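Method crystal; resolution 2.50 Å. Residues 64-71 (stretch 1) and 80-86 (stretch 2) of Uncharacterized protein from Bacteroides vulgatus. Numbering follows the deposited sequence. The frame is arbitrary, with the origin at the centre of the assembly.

Stretch 1 64-71: ENNLCIRY
Stretch 2, residues 80-86: TEYYKWN

Residues 64-71 and 80-86 are both strands, extended except at Asn-66, and run antiparallel, their N-to-C directions 158° apart and their axes 4.7 Å apart at closest approach. The register pairs Leu-67 with Lys-84, Cys-68 with Tyr-83, Ile-69 with Tyr-82, Arg-70 with Glu-81 and Tyr-71 with Thr-80. CA-CA separations alternate accordingly: 4.6-4.8 Å at the non-hydrogen-bonded pairs, 5.2-5.3 Å at the hydrogen-bonded pairs of Cys-68 and Arg-70.

Glu-64 makes no contact with residues 80-86. Asn-65 (phi/psi -62/138, chi1 m) points toward the partner strand, and its CB lies over the Trp-85 indole, 3.7 Å from the centroid of the five-membered ring and 20° off its normal, a CH-pi contact made with Trp-85 at chi1 t and chi2 -103°. Asn-66 departs from regular strand geometry (-134/-75). Its O accepts from Trp-85 N at 2.9 Å (162°), while with chi1 t and chi2 37°, Asn-66 OD1 accepts a 2.9 Å hydrogen bond from Lys-84 NZ, although the Asn-66 CA-to-CB bond points away.

Leu-67 (-121/159; m, t) shares a face with Lys-84, CD2 to CE 4.1 Å; its CA approaches Tyr-83 O at 3.5 Å. Cys-68 (-157/127, chi1 t) closes a two-bond ring with Tyr-83: Cys-68 N to Tyr-83 O 3.1 Å, Tyr-83 N to Cys-68 O 2.8 Å. On the face of Leu-67, Ile-69 (-111/143; m, t) sets CG1 4.0 Å from Tyr-82 CD2 (Tyr-82 chi1 m).

Arg-70 (-132/133; m, t, t) repeats the ring, its N to Glu-81 O 3.0 Å and Glu-81 N to Arg-70 O 2.9 Å. Its guanidinium crosses diagonally to stack on Tyr-83 (chi1 m, chi2 76°): planes 16° apart, with CZ 4.1 Å from the Tyr-83 ring centroid and 7° off the normal, satisfying cation-pi geometry. Tyr-71 (-115/137, chi1 m) ends the walk with CD1 3.8 Å from Thr-80 CG2 (Thr-80 chi1 p).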

ATOM      1  N   GLU A  64      -5.225  -2.862   9.760  1.00 61.08           N
ATOM      2  CA  GLU A  64      -4.027  -3.630  10.198  1.00 66.86           C
ATOM      3  C   GLU A  64      -2.919  -3.681   9.132  1.00 71.71           C
ATOM      4  O   GLU A  64      -3.171  -4.029   7.965  1.00 68.66           O
ATOM      5  CB  GLU A  64      -4.415  -5.045  10.626  1.00 67.14           C
ATOM      6  CG  GLU A  64      -5.467  -5.072  11.723  1.00 74.44           C
ATOM      7  CD  GLU A  64      -5.718  -6.452  12.302  1.00 79.11           C
ATOM      8  OE1 GLU A  64      -5.335  -7.456  11.662  1.00 84.35           O
ATOM      9  OE2 GLU A  64      -6.355  -6.537  13.381  1.00 91.72           O
ATOM     10  N   ASN A  65      -1.697  -3.359   9.550  1.00 67.64           N
ATOM     11  CA  ASN A  65      -0.546  -3.357   8.638  1.00 69.48           C
ATOM     12  C   ASN A  65      -0.308  -4.749   8.101  1.00 68.03           C
ATOM     13  O   ASN A  65      -0.472  -5.716   8.826  1.00 72.46           O
ATOM     14  CB  ASN A  65       0.684  -2.829   9.349  1.00 70.17           C
ATOM     15  CG  ASN A  65       0.571  -1.353   9.642  1.00 72.08           C
ATOM     16  OD1 ASN A  65      -0.426  -0.900  10.194  1.00 85.37           O
ATOM     17  ND2 ASN A  65       1.569  -0.598   9.275  1.00 75.38           N
ATOM     18  N   ASN A  66      -0.003  -4.862   6.815  1.00 68.15           N
ATOM     19  CA  ASN A  66       0.166  -6.191   6.201  1.00 68.10           C
ATOM     20  C   ASN A  66       1.422  -6.238   5.342  1.00 64.09           C
ATOM     21  O   ASN A  66       2.423  -6.815   5.731  1.00 68.93           O
ATOM     22  CB  ASN A  66      -1.113  -6.591   5.416  1.00 70.73           C
ATOM     23  CG  ASN A  66      -0.929  -7.877   4.605  1.00 79.81           C
ATOM     24  OD1 ASN A  66      -0.256  -8.813   5.047  1.00 87.00           O
ATOM     25  ND2 ASN A  66      -1.496  -7.919   3.410  1.00 80.75           N
ATOM     26  N   LEU A  67       1.338  -5.607   4.180  1.00 63.32           N
ATOM     27  CA  LEU A  67       2.385  -5.569   3.179  1.00 64.83           C
ATOM     28  C   LEU A  67       2.765  -4.142   2.920  1.00 56.94           C
ATOM     29  O   LEU A  67       1.968  -3.230   3.165  1.00 56.79           O
ATOM     30  CB  LEU A  67       1.882  -6.182   1.862  1.00 67.71           C
ATOM     31  CG  LEU A  67       1.623  -7.696   1.910  1.00 78.49           C
ATOM     32  CD1 LEU A  67       0.963  -8.228   0.624  1.00 80.26           C
ATOM     33  CD2 LEU A  67       2.910  -8.466   2.199  1.00 78.18           C
ATOM     34  N   CYS A  68       3.968  -3.959   2.385  1.00 51.10           N
ATOM     35  CA  CYS A  68       4.498  -2.625   2.049  1.00 48.31           C
ATOM     36  C   CYS A  68       5.554  -2.820   0.992  1.00 49.22           C
ATOM     37  O   CYS A  68       6.440  -3.646   1.154  1.00 55.71           O
ATOM     38  CB  CYS A  68       5.125  -2.012   3.264  1.00 50.64           C
ATOM     39  SG  CYS A  68       5.558  -0.281   3.104  1.00 55.06           S
ATOM     40  N   ILE A  69       5.415  -2.096  -0.096  1.00 47.93           N
ATOM     41  CA  ILE A  69       6.332  -2.119  -1.209  1.00 48.51           C
ATOM     42  C   ILE A  69       7.065  -0.789  -1.268  1.00 49.37           C
ATOM     43  O   ILE A  69       6.456   0.255  -1.042  1.00 50.94           O
ATOM     44  CB  ILE A  69       5.584  -2.193  -2.523  1.00 52.22           C
ATOM     45  CG1 ILE A  69       4.550  -3.334  -2.496  1.00 60.17           C
ATOM     46  CG2 ILE A  69       6.572  -2.384  -3.655  1.00 57.56           C
ATOM     47  CD1 ILE A  69       3.567  -3.293  -3.658  1.00 59.73           C
ATOM     48  N   ARG A  70       8.345  -0.836  -1.619  1.00 53.54           N
ATOM     49  CA  ARG A  70       9.222   0.340  -1.660  1.00 48.19           C
ATOM     50  C   ARG A  70       9.965   0.336  -2.964  1.00 47.60           C
ATOM     51  O   ARG A  70      10.448  -0.709  -3.373  1.00 50.79           O
ATOM     52  CB  ARG A  70      10.175   0.330  -0.480  1.00 45.73           C
ATOM     53  CG  ARG A  70       9.388   0.578   0.804  1.00 47.82           C
ATOM     54  CD  ARG A  70      10.195   0.945   2.057  1.00 41.97           C
ATOM     55  NE  ARG A  70       9.336   0.613   3.189  1.00 40.35           N
ATOM     56  CZ  ARG A  70       9.702   0.447   4.464  1.00 47.03           C
ATOM     57  NH1 ARG A  70      10.959   0.626   4.876  1.00 53.14           N
ATOM     58  NH2 ARG A  70       8.770   0.107   5.365  1.00 45.16           N
ATOM     59  N   TYR A  71       9.988   1.481  -3.637  1.00 43.96           N
ATOM     60  CA  TYR A  71      10.518   1.589  -4.993  1.00 47.37           C
ATOM     61  C   TYR A  71      11.738   2.470  -4.954  1.00 51.40           C
ATOM     62  O   TYR A  71      11.752   3.463  -4.222  1.00 51.47           O
ATOM     63  CB  TYR A  71       9.474   2.191  -5.901  1.00 47.94           C
ATOM     64  CG  TYR A  71       8.170   1.389  -6.054  1.00 48.42           C
ATOM     65  CD1 TYR A  71       8.075   0.321  -6.960  1.00 51.19           C
ATOM     66  CD2 TYR A  71       7.012   1.737  -5.336  1.00 50.68           C
ATOM     67  CE1 TYR A  71       6.883  -0.390  -7.136  1.00 52.97           C
ATOM     68  CE2 TYR A  71       5.807   1.028  -5.510  1.00 49.33           C
ATOM     69  CZ  TYR A  71       5.757  -0.029  -6.413  1.00 54.01           C
ATOM     70  OH  TYR A  71       4.591  -0.730  -6.619  1.00 66.89           O
ATOM     71  N   THR A  80      12.276  -2.791  -6.680  1.00 66.98           N
ATOM     72  CA  THR A  80      11.081  -2.875  -5.842  1.00 56.67           C
ATOM     73  C   THR A  80      11.347  -3.908  -4.776  1.00 51.36           C
ATOM     74  O   THR A  80      11.764  -5.031  -5.070  1.00 53.33           O
ATOM     75  CB  THR A  80       9.824  -3.269  -6.639  1.00 57.82           C
ATOM     76  OG1 THR A  80       9.692  -4.687  -6.670  1.00 72.11           O
ATOM     77  CG2 THR A  80       9.898  -2.776  -8.048  1.00 54.99           C
ATOM     78  N   GLU A  81      11.119  -3.538  -3.530  1.00 50.60           N
ATOM     79  CA  GLU A  81      11.345  -4.434  -2.412  1.00 47.71           C
ATOM     80  C   GLU A  81      10.077  -4.595  -1.627  1.00 50.33           C
ATOM     81  O   GLU A  81       9.355  -3.616  -1.442  1.00 50.54           O
ATOM     82  CB  GLU A  81      12.383  -3.853  -1.508  1.00 48.19           C
ATOM     83  CG  GLU A  81      13.755  -3.755  -2.095  1.00 50.25           C
ATOM     84  CD  GLU A  81      14.718  -3.142  -1.070  1.00 55.39           C
ATOM     85  OE1 GLU A  81      14.509  -1.960  -0.716  1.00 56.85           O
ATOM     86  OE2 GLU A  81      15.645  -3.846  -0.602  1.00 60.06           O
ATOM     87  N   TYR A  82       9.849  -5.797  -1.095  1.00 47.78           N
ATOM     88  CA  TYR A  82       8.587  -6.140  -0.459  1.00 46.18           C
ATOM     89  C   TYR A  82       8.832  -6.423   0.984  1.00 45.00           C
ATOM     90  O   TYR A  82       9.747  -7.188   1.321  1.00 46.52           O
ATOM     91  CB  TYR A  82       8.013  -7.408  -1.128  1.00 49.06           C
ATOM     92  CG  TYR A  82       7.733  -7.228  -2.603  1.00 52.22           C
ATOM     93  CD1 TYR A  82       8.697  -7.526  -3.582  1.00 57.45           C
ATOM     94  CD2 TYR A  82       6.507  -6.771  -3.029  1.00 53.58           C
ATOM     95  CE1 TYR A  82       8.416  -7.338  -4.956  1.00 55.82           C
ATOM     96  CE2 TYR A  82       6.212  -6.615  -4.378  1.00 54.16           C
ATOM     97  CZ  TYR A  82       7.160  -6.880  -5.330  1.00 51.05           C
ATOM     98  OH  TYR A  82       6.803  -6.652  -6.636  1.00 52.34           O
ATOM     99  N   TYR A  83       7.986  -5.872   1.848  1.00 43.23           N
ATOM    100  CA  TYR A  83       8.156  -6.033   3.290  1.00 41.87           C
ATOM    101  C   TYR A  83       6.897  -6.610   3.848  1.00 47.30           C
ATOM    102  O   TYR A  83       5.808  -6.281   3.373  1.00 48.58           O
ATOM    103  CB  TYR A  83       8.383  -4.660   3.923  1.00 40.54           C
ATOM    104  CG  TYR A  83       9.697  -3.981   3.569  1.00 37.24           C
ATOM    105  CD1 TYR A  83       9.880  -3.397   2.347  1.00 38.95           C
ATOM    106  CD2 TYR A  83      10.737  -3.859   4.522  1.00 40.26           C
ATOM    107  CE1 TYR A  83      11.086  -2.757   2.020  1.00 38.32           C
ATOM    108  CE2 TYR A  83      11.919  -3.200   4.227  1.00 35.69           C
ATOM    109  CZ  TYR A  83      12.096  -2.662   3.005  1.00 34.55           C
ATOM    110  OH  TYR A  83      13.294  -2.043   2.751  1.00 39.39           O
ATOM    111  N   LYS A  84       7.011  -7.454   4.868  1.00 54.31           N
ATOM    112  CA  LYS A  84       5.820  -7.961   5.559  1.00 58.84           C
ATOM    113  C   LYS A  84       5.853  -7.478   6.989  1.00 61.29           C
ATOM    114  O   LYS A  84       6.932  -7.363   7.590  1.00 55.90           O
ATOM    115  CB  LYS A  84       5.740  -9.487   5.485  1.00 63.43           C
ATOM    116  CG  LYS A  84       4.408 -10.039   5.988  1.00 74.44           C
ATOM    117  CD  LYS A  84       3.946 -11.322   5.266  1.00 79.93           C
ATOM    118  CE  LYS A  84       2.423 -11.390   5.028  1.00 84.54           C
ATOM    119  NZ  LYS A  84       1.514 -10.850   6.092  1.00 86.65           N
ATOM    120  N   TRP A  85       4.674  -7.143   7.505  1.00 63.34           N
ATOM    121  CA  TRP A  85       4.521  -6.651   8.874  1.00 61.16           C
ATOM    122  C   TRP A  85       4.630  -7.811   9.855  1.00 64.18           C
ATOM    123  O   TRP A  85       4.039  -8.860   9.636  1.00 61.79           O
ATOM    124  CB  TRP A  85       3.134  -5.989   9.030  1.00 59.39           C
ATOM    125  CG  TRP A  85       2.905  -5.441  10.386  1.00 54.12           C
ATOM    126  CD1 TRP A  85       2.145  -5.994  11.380  1.00 55.13           C
ATOM    127  CD2 TRP A  85       3.473  -4.246  10.928  1.00 47.50           C
ATOM    128  NE1 TRP A  85       2.189  -5.198  12.512  1.00 51.28           N
ATOM    129  CE2 TRP A  85       2.996  -4.118  12.255  1.00 48.33           C
ATOM    130  CE3 TRP A  85       4.328  -3.266  10.425  1.00 50.06           C
ATOM    131  CZ2 TRP A  85       3.369  -3.057  13.088  1.00 47.79           C
ATOM    132  CZ3 TRP A  85       4.711  -2.185  11.261  1.00 48.93           C
ATOM    133  CH2 TRP A  85       4.219  -2.095  12.571  1.00 49.77           C
ATOM    134  N   ASN A  86       5.355  -7.631  10.948  1.00 69.68           N
ATOM    135  CA  ASN A  86       5.327  -8.609  12.007  1.00 72.22           C
ATOM    136  C   ASN A  86       4.832  -7.980  13.276  1.00 72.73           C
ATOM    137  O   ASN A  86       5.399  -7.004  13.764  1.00 71.74           O
ATOM    138  CB  ASN A  86       6.663  -9.274  12.241  1.00 80.31           C
ATOM    139  CG  ASN A  86       6.617 -10.257  13.401  1.00 87.68           C
ATOM    140  OD1 ASN A  86       5.614 -10.352  14.128  1.00111.67           O
ATOM    141  ND2 ASN A  86       7.693 -10.983  13.594  1.00 89.39           N
TER